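Local coordinates for metallo-beta-lactamase family protein (PDB 2ZO4), which binds two zinc ions in a metallo-beta-lactamase fold and is probably a hydrolase, its substrate not being established, at residues Leu166-His171 with His175-Leu180; Gly189-Glu194 with Asp219-Leu224; Lys195-Val200 with Lys248-Ala253; Arg227-Gly232 with Ala238-Arg243. All blocks are in the same frame, centred on the assembly; numbering follows the deposited sequence.

Contact 1: residues Leu166-His171 with His175-Leu180. With ZN (zinc ion), chain B.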
loop_
_atom_site.group_PDB
_atom_site.type_symbol
_atom_site.label_atom_id
_atom_site.label_comp_id
_atom_site.label_asym_id
_atom_site.label_seq_id
_atom_site.Cartn_x
_atom_site.Cartn_y
_atom_site.Cartn_z
ATOM N N LEU A 166 10.007 6.996 5.978
ATOM C CA LEU A 166 9.022 8.060 5.805
ATOM C C LEU A 166 7.621 7.496 5.914
ATOM O O LEU A 166 7.146 6.825 5.000
ATOM C CB LEU A 166 9.191 8.762 4.456
ATOM C CG LEU A 166 10.567 9.252 4.004
ATOM C CD1 LEU A 166 10.446 9.795 2.595
ATOM C CD2 LEU A 166 11.141 10.315 4.949
ATOM N N TRP A 167 6.972 7.762 7.045
ATOM C CA TRP A 167 5.587 7.376 7.254
ATOM C C TRP A 167 4.720 8.166 6.288
ATOM O O TRP A 167 4.699 9.405 6.311
ATOM C CB TRP A 167 5.167 7.626 8.704
ATOM C CG TRP A 167 3.747 7.246 9.037
ATOM C CD1 TRP A 167 3.057 6.152 8.590
ATOM C CD2 TRP A 167 2.858 7.947 9.917
ATOM N NE1 TRP A 167 1.789 6.136 9.129
ATOM C CE2 TRP A 167 1.642 7.225 9.949
ATOM C CE3 TRP A 167 2.972 9.115 10.685
ATOM C CZ2 TRP A 167 0.542 7.635 10.716
ATOM C CZ3 TRP A 167 1.874 9.528 11.446
ATOM C CH2 TRP A 167 0.677 8.788 11.453
ATOM N N THR A 168 4.040 7.432 5.414
ATOM C CA THR A 168 3.214 8.015 4.362
ATOM C C THR A 168 1.829 7.352 4.352
ATOM O O THR A 168 1.516 6.566 3.446
ATOM C CB THR A 168 3.896 7.888 2.980
ATOM O OG1 THR A 168 4.610 6.647 2.911
ATOM C CG2 THR A 168 4.878 9.048 2.750
ATOM N N PRO A 169 0.993 7.666 5.367
ATOM C CA PRO A 169 -0.334 7.066 5.492
ATOM C C PRO A 169 -1.275 7.509 4.369
ATOM O O PRO A 169 -1.052 8.553 3.754
ATOM C CB PRO A 169 -0.829 7.593 6.841
ATOM C CG PRO A 169 -0.101 8.888 7.021
ATOM C CD PRO A 169 1.253 8.636 6.448
ATOM N N GLY A 170 -2.308 6.710 4.110
ATOM C CA GLY A 170 -3.270 6.993 3.051
ATOM C C GLY A 170 -3.610 5.741 2.274
ATOM O O GLY A 170 -4.709 5.198 2.403
ATOM N N HIS A 171 -2.662 5.279 1.464
ATOM C CA HIS A 171 -2.792 4.004 0.772
ATOM C C HIS A 171 -2.913 2.850 1.775
ATOM O O HIS A 171 -3.680 1.914 1.569
ATOM C CB HIS A 171 -1.606 3.783 -0.163
ATOM C CG HIS A 171 -1.658 2.481 -0.897
ATOM N ND1 HIS A 171 -2.502 2.264 -1.964
ATOM C CD2 HIS A 171 -0.988 1.322 -0.706
ATOM C CE1 HIS A 171 -2.339 1.033 -2.410
ATOM N NE2 HIS A 171 -1.425 0.439 -1.665
ATOM N N HIS A 175 1.752 2.841 6.106
ATOM C CA HIS A 175 2.570 2.780 4.912
ATOM C C HIS A 175 3.851 3.572 5.145
ATOM O O HIS A 175 3.824 4.704 5.646
ATOM C CB HIS A 175 1.825 3.291 3.682
ATOM C CG HIS A 175 2.594 3.119 2.410
ATOM N ND1 HIS A 175 3.571 4.001 2.006
ATOM C CD2 HIS A 175 2.545 2.150 1.465
ATOM C CE1 HIS A 175 4.088 3.587 0.863
ATOM N NE2 HIS A 175 3.484 2.465 0.515
ATOM N N ALA A 176 4.970 2.956 4.791
ATOM C CA ALA A 176 6.262 3.603 4.917
ATOM C C ALA A 176 7.000 3.545 3.587
ATOM O O ALA A 176 7.041 2.501 2.941
ATOM C CB ALA A 176 7.083 2.936 6.024
ATOM N N ALA A 177 7.558 4.680 3.174
ATOM C CA ALA A 177 8.533 4.711 2.084
ATOM C C ALA A 177 9.937 4.685 2.684
ATOM O O ALA A 177 10.129 5.047 3.848
ATOM C CB ALA A 177 8.343 5.951 1.224
ATOM N N PHE A 178 10.914 4.250 1.897
ATOM C CA PHE A 178 12.295 4.196 2.356
ATOM C C PHE A 178 13.158 5.073 1.463
ATOM O O PHE A 178 13.264 4.837 0.257
ATOM C CB PHE A 178 12.804 2.751 2.409
ATOM C CG PHE A 178 12.013 1.865 3.340
ATOM C CD1 PHE A 178 12.292 1.841 4.704
ATOM C CD2 PHE A 178 10.975 1.066 2.851
ATOM C CE1 PHE A 178 11.550 1.030 5.576
ATOM C CE2 PHE A 178 10.227 0.251 3.714
ATOM C CZ PHE A 178 10.518 0.233 5.075
ATOM N N TYR A 179 13.759 6.094 2.069
ATOM C CA TYR A 179 14.474 7.129 1.328
ATOM C C TYR A 179 15.981 7.091 1.560
ATOM O O TYR A 179 16.456 7.182 2.698
ATOM C CB TYR A 179 13.902 8.510 1.671
ATOM C CG TYR A 179 14.434 9.662 0.829
ATOM C CD1 TYR A 179 14.525 9.564 -0.559
ATOM C CD2 TYR A 179 14.818 10.863 1.430
ATOM C CE1 TYR A 179 15.005 10.633 -1.329
ATOM C CE2 TYR A 179 15.297 11.931 0.675
ATOM C CZ TYR A 179 15.381 11.810 -0.703
ATOM O OH TYR A 179 15.850 12.868 -1.447
ATOM N N LEU A 180 16.718 6.940 0.462
ATOM C CA LEU A 180 18.177 6.989 0.472
ATOM C C LEU A 180 18.582 8.436 0.233
ATOM O O LEU A 180 18.643 8.897 -0.909
ATOM C CB LEU A 180 18.760 6.066 -0.607
ATOM C CG LEU A 180 18.735 4.551 -0.363
ATOM C CD1 LEU A 180 17.314 3.979 -0.381
ATOM C CD2 LEU A 180 19.580 3.851 -1.403
HETATM ZN ZN ZN B . -0.757 -1.537 -1.667
HETATM O O HOH W 1 -0.598 -3.007 -3.028
#
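Thr-168 and His-175 grip each other twice. The backbone N of Thr-168 donates to His-175 O at 2.7 Å, a nearly straight bond with 168° at the hydrogen. Thr-168 OG1 lies at the edge of the His-175 ring, in its plane, 3.0 Å from His-175 ND1 and hydrogen-bonded to it. The Thr-168 hydroxyl sits between its own backbone N and carbonyl carbon (chi1 36°), which turns it to the imidazole. His-175 O also has the edge of the Trp-167 indole beside it, with Trp-167 CD1 at 3.4 Å. Further along, Leu-166 and Ala-177 form an antiparallel hydrogen-bonded pair. Leu-166 N meets Ala-177 O at 2.9 Å, and Ala-177 N returns a bond to Leu-166 O at 2.8 Å. This is the beta hairpin of strands 161-167 and 176-180, within the five-stranded sheet of the metallo-beta-lactamase fold. Leu-166 CD1 packs on Tyr-179 CB at 3.8 Å, on the face of the sheet that Ala-177 shares. Past the strand, the chain turns to bring in His-171, whose NE2 binds a zinc ion at 2.1 Å. His-70, His-72, Asp-190 and a water complete that site. In the second shell, Asn-199 O is hydrogen-bonded to His-171 ND1, and His-175 NE2 to the backbone N of Asp-190, itself a zinc ligand. Pro-169 CD lies over one face of the Trp-167 ring, toward its rim.

Contact 2: residues Gly189-Glu194 with Asp219-Leu224. With ZN (zinc ion), chain B; ZN (zinc ion), chain C.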
loop_
_atom_site.group_PDB
_atom_site.type_symbol
_atom_site.label_atom_id
_atom_site.label_comp_id
_atom_site.label_asym_id
_atom_site.label_seq_id
_atom_site.Cartn_x
_atom_site.Cartn_y
_atom_site.Cartn_z
ATOM N N GLY A 189 7.180 2.604 -2.309
ATOM C CA GLY A 189 6.094 1.646 -2.078
ATOM C C GLY A 189 4.906 2.013 -2.949
ATOM O O GLY A 189 5.076 2.338 -4.119
ATOM N N ASP A 190 3.707 1.989 -2.374
ATOM C CA ASP A 190 2.517 2.413 -3.101
ATOM C C ASP A 190 2.008 3.796 -2.691
ATOM O O ASP A 190 0.839 4.103 -2.889
ATOM C CB ASP A 190 1.394 1.379 -2.963
ATOM C CG ASP A 190 1.726 0.046 -3.614
ATOM O OD1 ASP A 190 2.827 -0.114 -4.186
ATOM O OD2 ASP A 190 0.869 -0.855 -3.536
ATOM N N ALA A 191 2.875 4.631 -2.120
ATOM C CA ALA A 191 2.496 6.006 -1.771
ATOM C C ALA A 191 2.408 6.880 -3.026
ATOM O O ALA A 191 1.762 7.937 -3.028
ATOM C CB ALA A 191 3.498 6.602 -0.779
ATOM N N LEU A 192 3.071 6.413 -4.084
ATOM C CA LEU A 192 3.185 7.115 -5.353
ATOM C C LEU A 192 3.328 6.066 -6.455
ATOM O O LEU A 192 4.072 5.097 -6.296
ATOM C CB LEU A 192 4.433 8.009 -5.331
ATOM C CG LEU A 192 4.479 9.325 -6.109
ATOM C CD1 LEU A 192 3.596 10.377 -5.455
ATOM C CD2 LEU A 192 5.910 9.828 -6.194
ATOM N N LEU A 193 2.602 6.251 -7.555
ATOM C CA LEU A 193 2.736 5.408 -8.749
ATOM C C LEU A 193 2.698 6.294 -9.989
ATOM O O LEU A 193 2.075 7.354 -9.964
ATOM C CB LEU A 193 1.612 4.366 -8.822
ATOM C CG LEU A 193 1.479 3.280 -7.744
ATOM C CD1 LEU A 193 0.201 2.480 -7.954
ATOM C CD2 LEU A 193 2.694 2.357 -7.711
ATOM N N GLU A 194 3.348 5.859 -11.070
ATOM C CA GLU A 194 3.438 6.663 -12.302
ATOM C C GLU A 194 2.202 6.680 -13.214
ATOM O O GLU A 194 1.928 7.693 -13.864
ATOM C CB GLU A 194 4.675 6.278 -13.135
ATOM C CG GLU A 194 4.679 4.841 -13.652
ATOM C CD GLU A 194 5.324 4.684 -15.026
ATOM O OE1 GLU A 194 5.907 5.660 -15.556
ATOM O OE2 GLU A 194 5.236 3.568 -15.583
ATOM N N ASP A 219 1.967 15.652 -0.423
ATOM C CA ASP A 219 2.617 16.930 -0.113
ATOM C C ASP A 219 4.023 16.712 0.433
ATOM O O ASP A 219 4.970 17.360 -0.011
ATOM C CB ASP A 219 1.800 17.721 0.914
ATOM C CG ASP A 219 0.674 18.528 0.291
ATOM O OD1 ASP A 219 0.885 19.167 -0.765
ATOM O OD2 ASP A 219 -0.434 18.536 0.872
ATOM N N ARG A 220 4.142 15.795 1.396
ATOM C CA ARG A 220 5.416 15.455 2.033
ATOM C C ARG A 220 6.428 14.964 0.995
ATOM O O ARG A 220 7.564 15.434 0.968
ATOM C CB ARG A 220 5.196 14.397 3.126
ATOM C CG ARG A 220 6.309 14.286 4.167
ATOM C CD ARG A 220 7.114 12.994 4.020
ATOM N NE ARG A 220 8.116 12.852 5.079
ATOM C CZ ARG A 220 7.933 12.199 6.227
ATOM N NH1 ARG A 220 6.779 11.598 6.494
ATOM N NH2 ARG A 220 8.918 12.140 7.116
ATOM N N LEU A 221 5.998 14.042 0.135
ATOM C CA LEU A 221 6.844 13.518 -0.942
ATOM C C LEU A 221 7.185 14.570 -1.999
ATOM O O LEU A 221 8.283 14.555 -2.548
ATOM C CB LEU A 221 6.200 12.296 -1.609
ATOM C CG LEU A 221 5.941 11.065 -0.734
ATOM C CD1 LEU A 221 5.316 9.943 -1.566
ATOM C CD2 LEU A 221 7.214 10.588 -0.031
ATOM N N ALA A 222 6.249 15.476 -2.272
ATOM C CA ALA A 222 6.466 16.547 -3.250
ATOM C C ALA A 222 7.620 17.473 -2.851
ATOM O O ALA A 222 8.398 17.898 -3.705
ATOM C CB ALA A 222 5.191 17.346 -3.462
ATOM N N ASP A 223 7.723 17.763 -1.556
ATOM C CA ASP A 223 8.738 18.675 -1.018
ATOM C C ASP A 223 10.027 17.967 -0.608
ATOM O O ASP A 223 10.981 18.612 -0.160
ATOM C CB ASP A 223 8.171 19.447 0.183
ATOM C CG ASP A 223 6.932 20.255 -0.167
ATOM O OD1 ASP A 223 6.951 20.976 -1.188
ATOM O OD2 ASP A 223 5.936 20.179 0.588
ATOM N N LEU A 224 10.056 16.644 -0.767
ATOM C CA LEU A 224 11.185 15.831 -0.315
ATOM C C LEU A 224 12.503 16.186 -1.000
ATOM O O LEU A 224 13.554 16.203 -0.356
ATOM C CB LEU A 224 10.883 14.335 -0.498
ATOM C CG LEU A 224 11.791 13.301 0.177
ATOM C CD1 LEU A 224 11.786 13.423 1.711
ATOM C CD2 LEU A 224 11.374 11.900 -0.248
HETATM ZN ZN ZN B . -0.757 -1.537 -1.667
HETATM ZN ZN ZN C . 1.049 -2.832 -4.118
HETATM O O HOH W 1 -0.598 -3.007 -3.028
#
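The backbones of the irregular loop 189-194 and the end of helix 210-222 stay well apart, with Leu-192 CA and Leu-221 CA 8.6 Å from each other as the nearest pair. Leu-221 bridges the gap with one methyl group. Its CD1 lies 3.9 Å from Ala-191 CB and 4.3 Å from Leu-192 CD1. CG of Leu-221 is anti to the carbonyl carbon (chi1 -61°) and the chain then runs extended, which carries CD1 out to the loop. The contact is small, buried and wholly apolar, and no hydrogen bond crosses it. Next to Ala-191 in the chain is Asp-190, which faces the metals. Asp-190 OD2 bridges the two zinc ions, at 2.1 Å from the one in chain C and a longer 2.6 Å from the one in chain B. A water at 2.0 Å from each zinc forms a second bridge. This dinuclear centre, with a shared aspartate, is characteristic of the metallo-beta-lactamase superfamily. Asp-74, His-75 and His-233 complete the site of the chain C zinc. The helix touches the loop at the two residues that follow the bridging ligand. Ala-191 also touches His-175. Leu-192 reaches Val-240, Ala-244 and Leu-247 of helix 240-261, while Leu-221 rests on Leu-186 of strand 185-189, so the loop lies among two helices and the sheet.

Contact 3: residues Lys195-Val200 with Lys248-Ala253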
loop_
_atom_site.group_PDB
_atom_site.type_symbol
_atom_site.label_atom_id
_atom_site.label_comp_id
_atom_site.label_asym_id
_atom_site.label_seq_id
_atom_site.Cartn_x
_atom_site.Cartn_y
_atom_site.Cartn_z
ATOM N N LYS A 195 1.470 5.574 -13.297
ATOM C CA LYS A 195 0.423 5.472 -14.328
ATOM C C LYS A 195 -0.959 5.816 -13.795
ATOM O O LYS A 195 -1.708 6.591 -14.402
ATOM C CB LYS A 195 0.424 4.080 -14.969
ATOM N N VAL A 196 -1.281 5.229 -12.649
ATOM C CA VAL A 196 -2.575 5.393 -12.011
ATOM C C VAL A 196 -2.366 5.953 -10.612
ATOM O O VAL A 196 -1.227 6.206 -10.195
ATOM C CB VAL A 196 -3.323 4.038 -11.909
ATOM C CG1 VAL A 196 -3.785 3.576 -13.277
ATOM C CG2 VAL A 196 -2.435 2.976 -11.259
ATOM N N SER A 197 -3.461 6.157 -9.893
ATOM C CA SER A 197 -3.365 6.447 -8.479
ATOM C C SER A 197 -3.352 5.134 -7.719
ATOM O O SER A 197 -4.146 4.235 -8.017
ATOM C CB SER A 197 -4.528 7.313 -7.999
ATOM O OG SER A 197 -4.448 7.507 -6.594
ATOM N N PRO A 198 -2.436 5.009 -6.743
ATOM C CA PRO A 198 -2.579 3.908 -5.804
ATOM C C PRO A 198 -3.908 4.030 -5.065
ATOM O O PRO A 198 -4.393 5.145 -4.837
ATOM C CB PRO A 198 -1.403 4.101 -4.840
ATOM C CG PRO A 198 -0.930 5.498 -5.051
ATOM C CD PRO A 198 -1.244 5.830 -6.466
ATOM N N ASN A 199 -4.495 2.892 -4.715
ATOM C CA ASN A 199 -5.740 2.857 -3.952
ATOM C C ASN A 199 -5.659 3.736 -2.702
ATOM O O ASN A 199 -4.624 3.796 -2.036
ATOM C CB ASN A 199 -6.068 1.414 -3.552
ATOM C CG ASN A 199 -7.561 1.172 -3.375
ATOM O OD1 ASN A 199 -8.336 1.246 -4.335
ATOM N ND2 ASN A 199 -7.970 0.862 -2.146
ATOM N N VAL A 200 -6.737 4.451 -2.417
ATOM C CA VAL A 200 -6.930 5.052 -1.108
ATOM C C VAL A 200 -8.278 4.547 -0.594
ATOM O O VAL A 200 -9.327 5.144 -0.852
ATOM C CB VAL A 200 -6.809 6.608 -1.131
ATOM C CG1 VAL A 200 -7.834 7.246 -2.074
ATOM C CG2 VAL A 200 -6.926 7.170 0.266
ATOM N N LYS A 248 -2.371 14.700 -6.683
ATOM C CA LYS A 248 -3.157 15.700 -5.976
ATOM C C LYS A 248 -4.318 16.156 -6.860
ATOM O O LYS A 248 -5.479 16.108 -6.450
ATOM C CB LYS A 248 -2.274 16.902 -5.660
ATOM C CG LYS A 248 -2.330 17.359 -4.236
ATOM C CD LYS A 248 -1.409 16.517 -3.387
ATOM C CE LYS A 248 -1.015 17.249 -2.123
ATOM N NZ LYS A 248 -2.101 17.317 -1.096
ATOM N N ALA A 249 -3.983 16.577 -8.079
ATOM C CA ALA A 249 -4.956 17.079 -9.048
ATOM C C ALA A 249 -5.953 15.998 -9.456
ATOM O O ALA A 249 -7.143 16.273 -9.610
ATOM C CB ALA A 249 -4.240 17.646 -10.278
ATOM N N HIS A 250 -5.453 14.775 -9.617
ATOM C CA HIS A 250 -6.273 13.602 -9.919
ATOM C C HIS A 250 -7.399 13.409 -8.905
ATOM O O HIS A 250 -8.560 13.269 -9.277
ATOM C CB HIS A 250 -5.396 12.342 -9.981
ATOM C CG HIS A 250 -6.170 11.071 -10.146
ATOM N ND1 HIS A 250 -6.831 10.747 -11.311
ATOM C CD2 HIS A 250 -6.393 10.044 -9.290
ATOM C CE1 HIS A 250 -7.426 9.576 -11.167
ATOM N NE2 HIS A 250 -7.175 9.127 -9.950
ATOM N N HIS A 251 -7.050 13.403 -7.621
ATOM C CA HIS A 251 -8.044 13.187 -6.574
ATOM C C HIS A 251 -8.997 14.362 -6.415
ATOM O O HIS A 251 -10.164 14.170 -6.084
ATOM C CB HIS A 251 -7.382 12.795 -5.256
ATOM C CG HIS A 251 -6.867 11.390 -5.257
ATOM N ND1 HIS A 251 -7.690 10.299 -5.075
ATOM C CD2 HIS A 251 -5.626 10.896 -5.468
ATOM C CE1 HIS A 251 -6.972 9.193 -5.153
ATOM N NE2 HIS A 251 -5.717 9.528 -5.389
ATOM N N GLN A 252 -8.504 15.569 -6.684
ATOM C CA GLN A 252 -9.362 16.744 -6.745
ATOM C C GLN A 252 -10.413 16.597 -7.854
ATOM O O GLN A 252 -11.581 16.933 -7.652
ATOM C CB GLN A 252 -8.529 18.012 -6.941
ATOM C CG GLN A 252 -9.156 19.263 -6.341
ATOM C CD GLN A 252 -9.370 19.157 -4.833
ATOM O OE1 GLN A 252 -8.536 18.611 -4.100
ATOM N NE2 GLN A 252 -10.497 19.678 -4.367
ATOM N N ALA A 253 -9.997 16.071 -9.005
ATOM C CA ALA A 253 -10.916 15.784 -10.112
ATOM C C ALA A 253 -11.924 14.696 -9.736
ATOM O O ALA A 253 -13.116 14.833 -10.018
ATOM C CB ALA A 253 -10.142 15.394 -11.372
#
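Ser-197 faces the helix with its whole side chain. Its CB packs on His-250, 3.6 Å from CD2 of that ring, and is equally far from NE2 of His-251. The next atom, Ser-197 OG, is trans to the backbone N (chi1 176°) and takes a hydrogen bond from His-251 NE2 at 2.7 Å. The hydroxyl lies 23° out of the imidazole plane. It in turn donates a hydrogen bond to Pro-198 O, 2.9 Å from Ser-197 OG, so the oxygen is both acceptor and donor. The loop 195-200 follows strand 185-189 of the metallo-beta-lactamase domain. Segment 248-253 belongs to the long helix 240-261, which runs on toward the C-terminal part of the chain. The two histidines are adjacent in that helix, and His-250 CD2 lies 3.9 Å above the plane of the His-251 ring, over its centre. Val-200 adds a van der Waals contact, its CG1 being 3.7 Å from His-251 CE1. The other nitrogen of His-251, ND1, is hydrogen-bonded to His-295 NE2 on helix 286-301. With Ser-197 at NE2 and His-295 at ND1, both ring nitrogens of His-251 are hydrogen-bonded. The Phe-214 ring also meets the His-251 ring, with their planes about 70° apart.

Contact 4: residues Arg227-Gly232 with Ala238-Arg243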
loop_
_atom_site.group_PDB
_atom_site.type_symbol
_atom_site.label_atom_id
_atom_site.label_comp_id
_atom_site.label_asym_id
_atom_site.label_seq_id
_atom_site.Cartn_x
_atom_site.Cartn_y
_atom_site.Cartn_z
ATOM N N ARG A 227 15.338 12.612 -6.232
ATOM C CA ARG A 227 15.806 12.687 -7.616
ATOM C C ARG A 227 15.114 11.669 -8.510
ATOM O O ARG A 227 15.001 11.871 -9.719
ATOM C CB ARG A 227 17.326 12.503 -7.673
ATOM C CG ARG A 227 18.077 13.671 -7.049
ATOM C CD ARG A 227 19.586 13.492 -7.098
ATOM N NE ARG A 227 20.262 14.748 -6.765
ATOM C CZ ARG A 227 20.520 15.723 -7.638
ATOM N NH1 ARG A 227 20.159 15.607 -8.909
ATOM N NH2 ARG A 227 21.138 16.823 -7.236
ATOM N N VAL A 228 14.657 10.577 -7.905
ATOM C CA VAL A 228 13.941 9.515 -8.611
ATOM C C VAL A 228 13.161 8.679 -7.592
ATOM O O VAL A 228 13.566 8.569 -6.431
ATOM C CB VAL A 228 14.913 8.623 -9.453
ATOM C CG1 VAL A 228 15.842 7.804 -8.549
ATOM C CG2 VAL A 228 14.142 7.715 -10.409
ATOM N N ALA A 229 12.033 8.117 -8.016
ATOM C CA ALA A 229 11.282 7.200 -7.164
ATOM C C ALA A 229 11.074 5.861 -7.846
ATOM O O ALA A 229 10.691 5.799 -9.016
ATOM C CB ALA A 229 9.942 7.799 -6.751
ATOM N N TYR A 230 11.349 4.796 -7.103
ATOM C CA TYR A 230 11.055 3.443 -7.546
ATOM C C TYR A 230 9.939 2.903 -6.658
ATOM O O TYR A 230 10.124 2.701 -5.455
ATOM C CB TYR A 230 12.304 2.561 -7.473
ATOM C CG TYR A 230 13.493 3.100 -8.237
ATOM C CD1 TYR A 230 13.430 3.306 -9.616
ATOM C CD2 TYR A 230 14.686 3.394 -7.581
ATOM C CE1 TYR A 230 14.527 3.806 -10.321
ATOM C CE2 TYR A 230 15.784 3.889 -8.274
ATOM C CZ TYR A 230 15.696 4.095 -9.642
ATOM O OH TYR A 230 16.782 4.581 -10.328
ATOM N N ALA A 231 8.777 2.695 -7.267
ATOM C CA ALA A 231 7.553 2.395 -6.541
ATOM C C ALA A 231 7.212 0.906 -6.564
ATOM O O ALA A 231 7.943 0.100 -7.146
ATOM C CB ALA A 231 6.405 3.224 -7.102
ATOM N N GLY A 232 6.101 0.555 -5.920
ATOM C CA GLY A 232 5.674 -0.837 -5.788
ATOM C C GLY A 232 5.100 -1.428 -7.062
ATOM O O GLY A 232 5.052 -2.648 -7.214
ATOM N N ALA A 238 10.605 9.730 -12.616
ATOM C CA ALA A 238 11.764 10.604 -12.804
ATOM C C ALA A 238 11.605 11.959 -12.119
ATOM O O ALA A 238 12.575 12.499 -11.578
ATOM C CB ALA A 238 12.071 10.778 -14.289
ATOM N N ASP A 239 10.388 12.501 -12.147
ATOM C CA ASP A 239 10.078 13.741 -11.441
ATOM C C ASP A 239 9.040 13.471 -10.347
ATOM O O ASP A 239 7.840 13.376 -10.614
ATOM C CB ASP A 239 9.598 14.830 -12.415
ATOM C CG ASP A 239 9.588 16.228 -11.783
ATOM O OD1 ASP A 239 9.326 16.350 -10.567
ATOM O OD2 ASP A 239 9.834 17.213 -12.514
ATOM N N VAL A 240 9.528 13.351 -9.114
ATOM C CA VAL A 240 8.701 12.965 -7.973
ATOM C C VAL A 240 7.696 14.058 -7.595
ATOM O O VAL A 240 6.527 13.761 -7.351
ATOM C CB VAL A 240 9.575 12.550 -6.757
ATOM C CG1 VAL A 240 8.716 12.281 -5.518
ATOM C CG2 VAL A 240 10.402 11.323 -7.099
ATOM N N ARG A 241 8.151 15.313 -7.568
ATOM C CA ARG A 241 7.275 16.447 -7.262
ATOM C C ARG A 241 6.138 16.541 -8.271
ATOM O O ARG A 241 4.984 16.773 -7.893
ATOM C CB ARG A 241 8.049 17.775 -7.215
ATOM C CG ARG A 241 7.157 18.992 -6.926
ATOM C CD ARG A 241 7.890 20.340 -7.013
ATOM N NE ARG A 241 8.835 20.547 -5.914
ATOM C CZ ARG A 241 8.510 20.987 -4.699
ATOM N NH1 ARG A 241 7.248 21.273 -4.390
ATOM N NH2 ARG A 241 9.456 21.132 -3.780
ATOM N N GLN A 242 6.470 16.343 -9.547
ATOM C CA GLN A 242 5.496 16.440 -10.634
ATOM C C GLN A 242 4.409 15.387 -10.504
ATOM O O GLN A 242 3.228 15.709 -10.606
ATOM C CB GLN A 242 6.181 16.334 -12.000
ATOM C CG GLN A 242 5.250 16.530 -13.187
ATOM C CD GLN A 242 5.955 16.360 -14.521
ATOM O OE1 GLN A 242 7.026 16.928 -14.750
ATOM N NE2 GLN A 242 5.355 15.574 -15.411
ATOM N N ARG A 243 4.804 14.136 -10.275
ATOM C CA ARG A 243 3.830 13.057 -10.098
ATOM C C ARG A 243 2.961 13.250 -8.847
ATOM O O ARG A 243 1.756 13.000 -8.884
ATOM C CB ARG A 243 4.512 11.683 -10.078
ATOM C CG ARG A 243 3.543 10.493 -10.122
ATOM C CD ARG A 243 2.579 10.583 -11.309
ATOM N NE ARG A 243 1.529 9.569 -11.244
ATOM C CZ ARG A 243 0.326 9.686 -11.803
ATOM N NH1 ARG A 243 -0.003 10.781 -12.483
ATOM N NH2 ARG A 243 -0.554 8.702 -11.678
#
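Val-240 overlaps Ala-229 through a single methyl group, with Val-240 CG2 3.6 Å from Ala-229 CB. The same methyl comes 3.7 Å from Ala-229 N and 3.9 Å from Val-228 C, so it rests on the strand backbone as well as on the alanine. This is packing of a helix start against an edge strand of the metallo-beta-lactamase fold. Strand 228-231 is the outermost strand of the five-stranded sheet, and helix 240-261 begins a short loop later. With CG1 of Val-240 pointing away from the backbone N (chi1 174°), CG2 is the branch that meets the strand. Beside this apolar touch the chains run close at Val-228 and Ala-238, whose CA atoms are 4.8 Å apart. No hydrogen bond crosses between the two segments. Elsewhere, Ala-229 has a backbone bond to Ile-237, in the connecting loop, and Val-228 and Tyr-230 are bonded to Leu-186 of strand 185-189. The Arg-243 side chain reaches out of the helix, and its NE is hydrogen-bonded to Leu-193 O in the loop after strand 185-189. The helix is capped by Asp-239 at the N-cap position. Gln-242 N donates to Asp-239 OD1 at 3.0 Å, approaching from above the carboxylate plane (57° out of it).

Contact 1 closes first along the chain. Contacts 2 and 3 then interleave, and contact 4 is nested within the loop that contact 3 closes. Contacts 1 and 4 reach the same five-stranded sheet, with centres about 13 Å apart. Contacts 3 and 4 share helix 240-261, their centres about 15 Å apart. The centre of contact 2 is about 8 Å from that of contact 1 and 7 Å from that of contact 4. Contacts 1 and 2 meet at one zinc ion and its water. Contact 3 joins contact 2 by the salt bridge of Asp-219 with Lys-248. The loops that carry His-171 and Asp-190 are thus packed among the sheet and helices 210-222 and 240-261.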